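Local coordinates for uridylate kinase (Archaeoglobus fulgidus, PDB 2IJ9), which probably catalyses the reversible transfer of phosphate from ATP to UMP, giving UDP for pyrimidine nucleotide synthesis, at residues Pro112-Ala124 with Val178-Arg190. The protein carries 1 engineered substitution. Residues are numbered along the deposited sequence; the frame is centred on the assembly and turned at random.
Sequences PGHTTDATAALLA and VVIDLLAAKIIER
His-114 meets segment 178-190 through one ring face: CD1 of Leu-183 lies 3.6 Å from the ring centroid and 15° off its normal, which identifies a CH-pi contact. OD2 of Asp-181 approaches the imidazole obliquely, 3.8 Å from CD2 of His-114, the carboxylate plane nearly parallel to the ring plane, yet no hydrogen bond joins the two. With CG anti to the carbonyl carbon (chi1 -67°), Asp-117 carries OD2 to 3.3 Å from CA of Ile-180, while its CB packs on the methyl of Ala-184. At Ala-118 the backbones come closest, CA to CA of Ala-184 being 4.0 Å, an approach that two alanines permit. One turn on, CB of Ala-121 sits 3.7 Å from CG2 of Ile-187, and CD1 of Ile-187 lies 3.6 Å from CD2 of Leu-122. Were Ile-187 cut back to an alanine, the Ala-121 methyl and the Leu-122 branch would probably lose their shared apolar partner and a gap would open between the helices. No hydrogen bond crosses between the two segments. Ala-121 also touches Phe-132 and Ile-180 touches Asn-134, both on strand 131-136. The short helix axes run nearly parallel, 16° apart at 8.0 Å, as neighbouring helices packed on the parallel strands of the amino acid kinase alpha/beta fold, with the predicted UMP-binding loop, including His-114, leading into helix 117-126.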
ATOM      1  N   PRO B 112       1.384 -25.820   1.711  1.00116.48           N
ATOM      2  CA  PRO B 112       0.587 -25.176   0.674  1.00117.78           C
ATOM      3  C   PRO B 112      -0.849 -25.712   0.598  1.00126.77           C
ATOM      4  O   PRO B 112      -1.159 -26.545  -0.251  1.00135.82           O
ATOM      5  CB  PRO B 112       1.362 -25.511  -0.604  1.00117.45           C
ATOM      6  CG  PRO B 112       2.763 -25.736  -0.144  1.00115.75           C
ATOM      7  CD  PRO B 112       2.599 -26.442   1.159  1.00119.84           C
ATOM      8  N   GLY B 113      -1.716 -25.227   1.482  1.00135.84           N
ATOM      9  CA  GLY B 113      -3.118 -25.637   1.503  1.00141.13           C
ATOM     10  C   GLY B 113      -3.976 -24.632   2.248  1.00144.70           C
ATOM     11  O   GLY B 113      -3.830 -23.422   2.059  1.00144.68           O
ATOM     12  N   HIS B 114      -4.872 -25.137   3.097  1.00147.63           N
ATOM     13  CA  HIS B 114      -5.698 -24.287   3.963  1.00144.55           C
ATOM     14  C   HIS B 114      -4.812 -23.534   4.957  1.00132.52           C
ATOM     15  O   HIS B 114      -3.712 -23.987   5.286  1.00110.31           O
ATOM     16  CB  HIS B 114      -6.799 -25.095   4.667  1.00145.69           C
ATOM     17  CG  HIS B 114      -7.894 -25.549   3.749  1.00146.49           C
ATOM     18  ND1 HIS B 114      -7.786 -26.674   2.959  1.00165.43           N
ATOM     19  CD2 HIS B 114      -9.114 -25.024   3.488  1.00154.68           C
ATOM     20  CE1 HIS B 114      -8.894 -26.824   2.254  1.00162.77           C
ATOM     21  NE2 HIS B 114      -9.716 -25.835   2.556  1.00164.75           N
ATOM     22  N   THR B 115      -5.293 -22.387   5.426  1.00120.17           N
ATOM     23  CA  THR B 115      -4.383 -21.381   5.937  1.00113.52           C
ATOM     24  C   THR B 115      -4.719 -20.732   7.268  1.00 98.78           C
ATOM     25  O   THR B 115      -5.874 -20.677   7.688  1.00 97.93           O
ATOM     26  CB  THR B 115      -4.158 -20.257   4.888  1.00132.73           C
ATOM     27  OG1 THR B 115      -5.351 -20.067   4.115  1.00156.76           O
ATOM     28  CG2 THR B 115      -3.000 -20.606   3.948  1.00139.03           C
ATOM     29  N   THR B 116      -3.638 -20.258   7.891  1.00 99.14           N
ATOM     30  CA  THR B 116      -3.557 -19.383   9.084  1.00 75.93           C
ATOM     31  C   THR B 116      -4.306 -19.795  10.335  1.00 83.11           C
ATOM     32  O   THR B 116      -3.676 -20.082  11.348  1.00 86.39           O
ATOM     33  CB  THR B 116      -3.801 -17.913   8.771  1.00 81.38           C
ATOM     34  OG1 THR B 116      -3.343 -17.623   7.442  1.00 79.32           O
ATOM     35  CG2 THR B 116      -3.033 -17.056   9.780  1.00 65.22           C
ATOM     36  N   ASP B 117      -5.635 -19.797  10.271  1.00 92.18           N
ATOM     37  CA  ASP B 117      -6.451 -20.351  11.344  1.00 89.77           C
ATOM     38  C   ASP B 117      -6.125 -21.824  11.512  1.00 81.49           C
ATOM     39  O   ASP B 117      -5.772 -22.270  12.610  1.00 75.16           O
ATOM     40  CB  ASP B 117      -7.938 -20.190  11.030  1.00101.43           C
ATOM     41  CG  ASP B 117      -8.379 -18.748  11.036  1.00132.45           C
ATOM     42  OD1 ASP B 117      -7.580 -17.887  11.467  1.00150.13           O
ATOM     43  OD2 ASP B 117      -9.521 -18.474  10.612  1.00158.39           O
ATOM     44  N   ALA B 118      -6.231 -22.565  10.409  1.00 76.45           N
ATOM     45  CA  ALA B 118      -5.977 -24.004  10.410  1.00 69.68           C
ATOM     46  C   ALA B 118      -4.526 -24.252  10.770  1.00 68.77           C
ATOM     47  O   ALA B 118      -4.238 -25.004  11.697  1.00 66.13           O
ATOM     48  CB  ALA B 118      -6.318 -24.610   9.063  1.00 63.81           C
ATOM     49  N   THR B 119      -3.624 -23.572  10.067  1.00 68.27           N
ATOM     50  CA  THR B 119      -2.202 -23.664  10.351  1.00 70.40           C
ATOM     51  C   THR B 119      -1.895 -23.488  11.834  1.00 66.15           C
ATOM     52  O   THR B 119      -1.192 -24.304  12.421  1.00 73.09           O
ATOM     53  CB  THR B 119      -1.437 -22.636   9.547  1.00 78.15           C
ATOM     54  OG1 THR B 119      -1.493 -23.001   8.161  1.00 91.43           O
ATOM     55  CG2 THR B 119       0.020 -22.544  10.021  1.00 65.85           C
ATOM     56  N   ALA B 120      -2.453 -22.448  12.441  1.00 55.48           N
ATOM     57  CA  ALA B 120      -2.184 -22.171  13.842  1.00 69.39           C
ATOM     58  C   ALA B 120      -2.874 -23.162  14.760  1.00 67.66           C
ATOM     59  O   ALA B 120      -2.370 -23.443  15.846  1.00 76.41           O
ATOM     60  CB  ALA B 120      -2.575 -20.749  14.201  1.00 80.87           C
ATOM     61  N   ALA B 121      -4.023 -23.686  14.334  1.00 76.34           N
ATOM     62  CA  ALA B 121      -4.719 -24.729  15.102  1.00 78.73           C
ATOM     63  C   ALA B 121      -3.856 -25.981  15.144  1.00 80.66           C
ATOM     64  O   ALA B 121      -3.575 -26.502  16.226  1.00 82.44           O
ATOM     65  CB  ALA B 121      -6.100 -25.037  14.518  1.00 70.92           C
ATOM     66  N   LEU B 122      -3.422 -26.437  13.965  1.00 71.17           N
ATOM     67  CA  LEU B 122      -2.427 -27.503  13.842  1.00 66.27           C
ATOM     68  C   LEU B 122      -1.201 -27.301  14.756  1.00 70.84           C
ATOM     69  O   LEU B 122      -0.833 -28.205  15.499  1.00 74.41           O
ATOM     70  CB  LEU B 122      -2.000 -27.638  12.386  1.00 64.01           C
ATOM     71  CG  LEU B 122      -3.130 -28.071  11.444  1.00 83.93           C
ATOM     72  CD1 LEU B 122      -2.893 -27.558  10.032  1.00 79.63           C
ATOM     73  CD2 LEU B 122      -3.315 -29.573  11.444  1.00 84.03           C
ATOM     74  N   LEU B 123      -0.600 -26.112  14.711  1.00 69.96           N
ATOM     75  CA  LEU B 123       0.550 -25.774  15.554  1.00 73.05           C
ATOM     76  C   LEU B 123       0.268 -25.893  17.038  1.00 72.44           C
ATOM     77  O   LEU B 123       1.085 -26.423  17.786  1.00 83.15           O
ATOM     78  CB  LEU B 123       1.069 -24.371  15.242  1.00 70.60           C
ATOM     79  CG  LEU B 123       2.328 -23.975  16.020  1.00 59.68           C
ATOM     80  CD1 LEU B 123       3.443 -24.968  15.761  1.00 52.38           C
ATOM     81  CD2 LEU B 123       2.788 -22.551  15.687  1.00 83.48           C
ATOM     82  N   ALA B 124      -0.887 -25.397  17.453  1.00 66.17           N
ATOM     83  CA  ALA B 124      -1.321 -25.502  18.838  1.00 79.43           C
ATOM     84  C   ALA B 124      -1.327 -26.955  19.314  1.00 82.55           C
ATOM     85  O   ALA B 124      -0.758 -27.294  20.357  1.00 81.36           O
ATOM     86  CB  ALA B 124      -2.709 -24.885  18.994  1.00 77.70           C
ATOM     87  N   VAL B 178     -16.803 -16.071   7.707  1.00150.36           N
ATOM     88  CA  VAL B 178     -15.691 -16.386   6.806  1.00144.85           C
ATOM     89  C   VAL B 178     -14.425 -16.697   7.615  1.00143.64           C
ATOM     90  O   VAL B 178     -13.488 -17.320   7.112  1.00129.60           O
ATOM     91  CB  VAL B 178     -15.427 -15.271   5.741  1.00148.10           C
ATOM     92  CG1 VAL B 178     -16.272 -15.511   4.485  1.00104.34           C
ATOM     93  CG2 VAL B 178     -15.650 -13.862   6.320  1.00125.64           C
ATOM     94  N   VAL B 179     -14.418 -16.264   8.874  1.00143.68           N
ATOM     95  CA  VAL B 179     -13.397 -16.686   9.821  1.00140.09           C
ATOM     96  C   VAL B 179     -14.175 -17.492  10.845  1.00135.59           C
ATOM     97  O   VAL B 179     -15.389 -17.487  10.780  1.00142.85           O
ATOM     98  CB  VAL B 179     -12.759 -15.461  10.520  1.00144.75           C
ATOM     99  CG1 VAL B 179     -11.487 -15.050   9.808  1.00151.53           C
ATOM    100  CG2 VAL B 179     -13.739 -14.273  10.581  1.00133.00           C
ATOM    101  N   ILE B 180     -13.593 -18.282  11.740  1.00114.69           N
ATOM    102  CA  ILE B 180     -12.592 -19.314  11.619  1.00104.13           C
ATOM    103  C   ILE B 180     -12.916 -20.354  10.522  1.00102.40           C
ATOM    104  O   ILE B 180     -14.063 -20.494  10.093  1.00 93.52           O
ATOM    105  CB  ILE B 180     -12.638 -20.044  12.994  1.00 95.96           C
ATOM    106  CG1 ILE B 180     -11.263 -20.526  13.462  1.00121.72           C
ATOM    107  CG2 ILE B 180     -13.732 -21.140  13.024  1.00 93.90           C
ATOM    108  CD1 ILE B 180     -11.097 -20.500  14.992  1.00106.53           C
ATOM    109  N   ASP B 181     -11.888 -21.085  10.087  1.00118.19           N
ATOM    110  CA  ASP B 181     -12.007 -22.125   9.057  1.00118.86           C
ATOM    111  C   ASP B 181     -12.678 -23.371   9.637  1.00114.11           C
ATOM    112  O   ASP B 181     -12.623 -23.601  10.844  1.00115.33           O
ATOM    113  CB  ASP B 181     -10.606 -22.458   8.502  1.00124.11           C
ATOM    114  CG  ASP B 181     -10.634 -23.417   7.310  1.00145.38           C
ATOM    115  OD1 ASP B 181     -11.654 -23.468   6.581  1.00156.12           O
ATOM    116  OD2 ASP B 181      -9.616 -24.116   7.097  1.00166.50           O
ATOM    117  N   LEU B 182     -13.322 -24.157   8.774  1.00112.10           N
ATOM    118  CA  LEU B 182     -13.958 -25.414   9.169  1.00110.96           C
ATOM    119  C   LEU B 182     -12.934 -26.407   9.715  1.00107.65           C
ATOM    120  O   LEU B 182     -13.139 -26.989  10.787  1.00 99.86           O
ATOM    121  CB  LEU B 182     -14.709 -26.026   7.975  1.00117.22           C
ATOM    122  CG  LEU B 182     -15.157 -27.495   8.015  1.00123.00           C
ATOM    123  CD1 LEU B 182     -16.279 -27.730   9.036  1.00101.32           C
ATOM    124  CD2 LEU B 182     -15.578 -27.958   6.625  1.00119.32           C
ATOM    125  N   LEU B 183     -11.839 -26.588   8.972  1.00106.20           N
ATOM    126  CA  LEU B 183     -10.775 -27.517   9.362  1.00107.71           C
ATOM    127  C   LEU B 183     -10.087 -27.039  10.630  1.00 97.85           C
ATOM    128  O   LEU B 183      -9.677 -27.849  11.446  1.00 82.06           O
ATOM    129  CB  LEU B 183      -9.756 -27.719   8.235  1.00109.94           C
ATOM    130  CG  LEU B 183     -10.307 -28.096   6.851  1.00136.32           C
ATOM    131  CD1 LEU B 183      -9.192 -28.188   5.813  1.00138.90           C
ATOM    132  CD2 LEU B 183     -11.120 -29.393   6.892  1.00130.82           C
ATOM    133  N   ALA B 184      -9.988 -25.720  10.788  1.00 93.08           N
ATOM    134  CA  ALA B 184      -9.489 -25.116  12.024  1.00 93.73           C
ATOM    135  C   ALA B 184     -10.337 -25.549  13.221  1.00100.97           C
ATOM    136  O   ALA B 184      -9.803 -26.022  14.229  1.00 95.76           O
ATOM    137  CB  ALA B 184      -9.470 -23.595  11.911  1.00 84.84           C
ATOM    138  N   ALA B 185     -11.655 -25.404  13.079  1.00111.57           N
ATOM    139  CA  ALA B 185     -12.637 -25.788  14.104  1.00107.23           C
ATOM    140  C   ALA B 185     -12.594 -27.278  14.425  1.00101.32           C
ATOM    141  O   ALA B 185     -12.525 -27.659  15.594  1.00 96.09           O
ATOM    142  CB  ALA B 185     -14.043 -25.383  13.665  1.00102.11           C
ATOM    143  N   LYS B 186     -12.644 -28.106  13.381  1.00 96.68           N
ATOM    144  CA  LYS B 186     -12.458 -29.552  13.513  1.00 98.67           C
ATOM    145  C   LYS B 186     -11.180 -29.860  14.289  1.00 96.53           C
ATOM    146  O   LYS B 186     -11.208 -30.634  15.250  1.00 94.35           O
ATOM    147  CB  LYS B 186     -12.408 -30.218  12.135  1.00 90.94           C
ATOM    148  CG  LYS B 186     -13.762 -30.326  11.448  1.00 97.83           C
ATOM    149  CD  LYS B 186     -13.642 -30.314   9.926  1.00120.76           C
ATOM    150  CE  LYS B 186     -13.049 -31.606   9.369  1.00139.68           C
ATOM    151  NZ  LYS B 186     -13.886 -32.805   9.652  1.00126.68           N
ATOM    152  N   ILE B 187     -10.073 -29.231  13.876  1.00 91.49           N
ATOM    153  CA  ILE B 187      -8.795 -29.359  14.568  1.00 81.63           C
ATOM    154  C   ILE B 187      -8.901 -28.891  16.023  1.00 81.21           C
ATOM    155  O   ILE B 187      -8.393 -29.567  16.922  1.00 72.84           O
ATOM    156  CB  ILE B 187      -7.648 -28.642  13.823  1.00 79.01           C
ATOM    157  CG1 ILE B 187      -7.414 -29.308  12.463  1.00 96.47           C
ATOM    158  CG2 ILE B 187      -6.346 -28.708  14.635  1.00 72.89           C
ATOM    159  CD1 ILE B 187      -6.744 -28.412  11.412  1.00101.43           C
ATOM    160  N   ILE B 188      -9.590 -27.777  16.264  1.00 83.25           N
ATOM    161  CA  ILE B 188      -9.792 -27.308  17.641  1.00 91.84           C
ATOM    162  C   ILE B 188     -10.565 -28.322  18.491  1.00101.05           C
ATOM    163  O   ILE B 188     -10.273 -28.495  19.691  1.00 92.45           O
ATOM    164  CB  ILE B 188     -10.530 -25.970  17.708  1.00 84.50           C
ATOM    165  CG1 ILE B 188      -9.799 -24.920  16.887  1.00 79.94           C
ATOM    166  CG2 ILE B 188     -10.635 -25.510  19.153  1.00 66.61           C
ATOM    167  CD1 ILE B 188     -10.632 -23.704  16.577  1.00111.68           C
ATOM    168  N   GLU B 189     -11.540 -28.985  17.865  1.00100.39           N
ATOM    169  CA  GLU B 189     -12.349 -29.996  18.545  1.00110.53           C
ATOM    170  C   GLU B 189     -11.510 -31.198  18.946  1.00107.11           C
ATOM    171  O   GLU B 189     -11.577 -31.642  20.093  1.00106.61           O
ATOM    172  CB  GLU B 189     -13.544 -30.445  17.695  1.00110.70           C
ATOM    173  CG  GLU B 189     -14.520 -31.330  18.465  1.00114.69           C
ATOM    174  CD  GLU B 189     -15.565 -31.986  17.586  1.00121.78           C
ATOM    175  OE1 GLU B 189     -15.691 -31.603  16.408  1.00147.45           O
ATOM    176  OE2 GLU B 189     -16.270 -32.892  18.079  1.00132.88           O
ATOM    177  N   ARG B 190     -10.719 -31.707  18.000  1.00106.22           N
ATOM    178  CA  ARG B 190      -9.789 -32.810  18.262  1.00 97.06           C
ATOM    179  C   ARG B 190      -8.800 -32.463  19.363  1.00 88.40           C
ATOM    180  O   ARG B 190      -8.592 -33.251  20.279  1.00 89.97           O
ATOM    181  CB  ARG B 190      -9.032 -33.199  16.993  1.00 97.96           C
ATOM    182  CG  ARG B 190      -9.810 -34.123  16.081  1.00123.99           C
ATOM    183  CD  ARG B 190      -8.909 -34.770  15.031  1.00160.52           C
ATOM    184  NE  ARG B 190      -9.132 -34.226  13.692  1.00175.82           N
ATOM    185  CZ  ARG B 190      -8.910 -34.897  12.564  1.00179.53           C
ATOM    186  NH1 ARG B 190      -8.454 -36.145  12.600  1.00186.67           N
ATOM    187  NH2 ARG B 190      -9.150 -34.321  11.394  1.00158.32           N
TER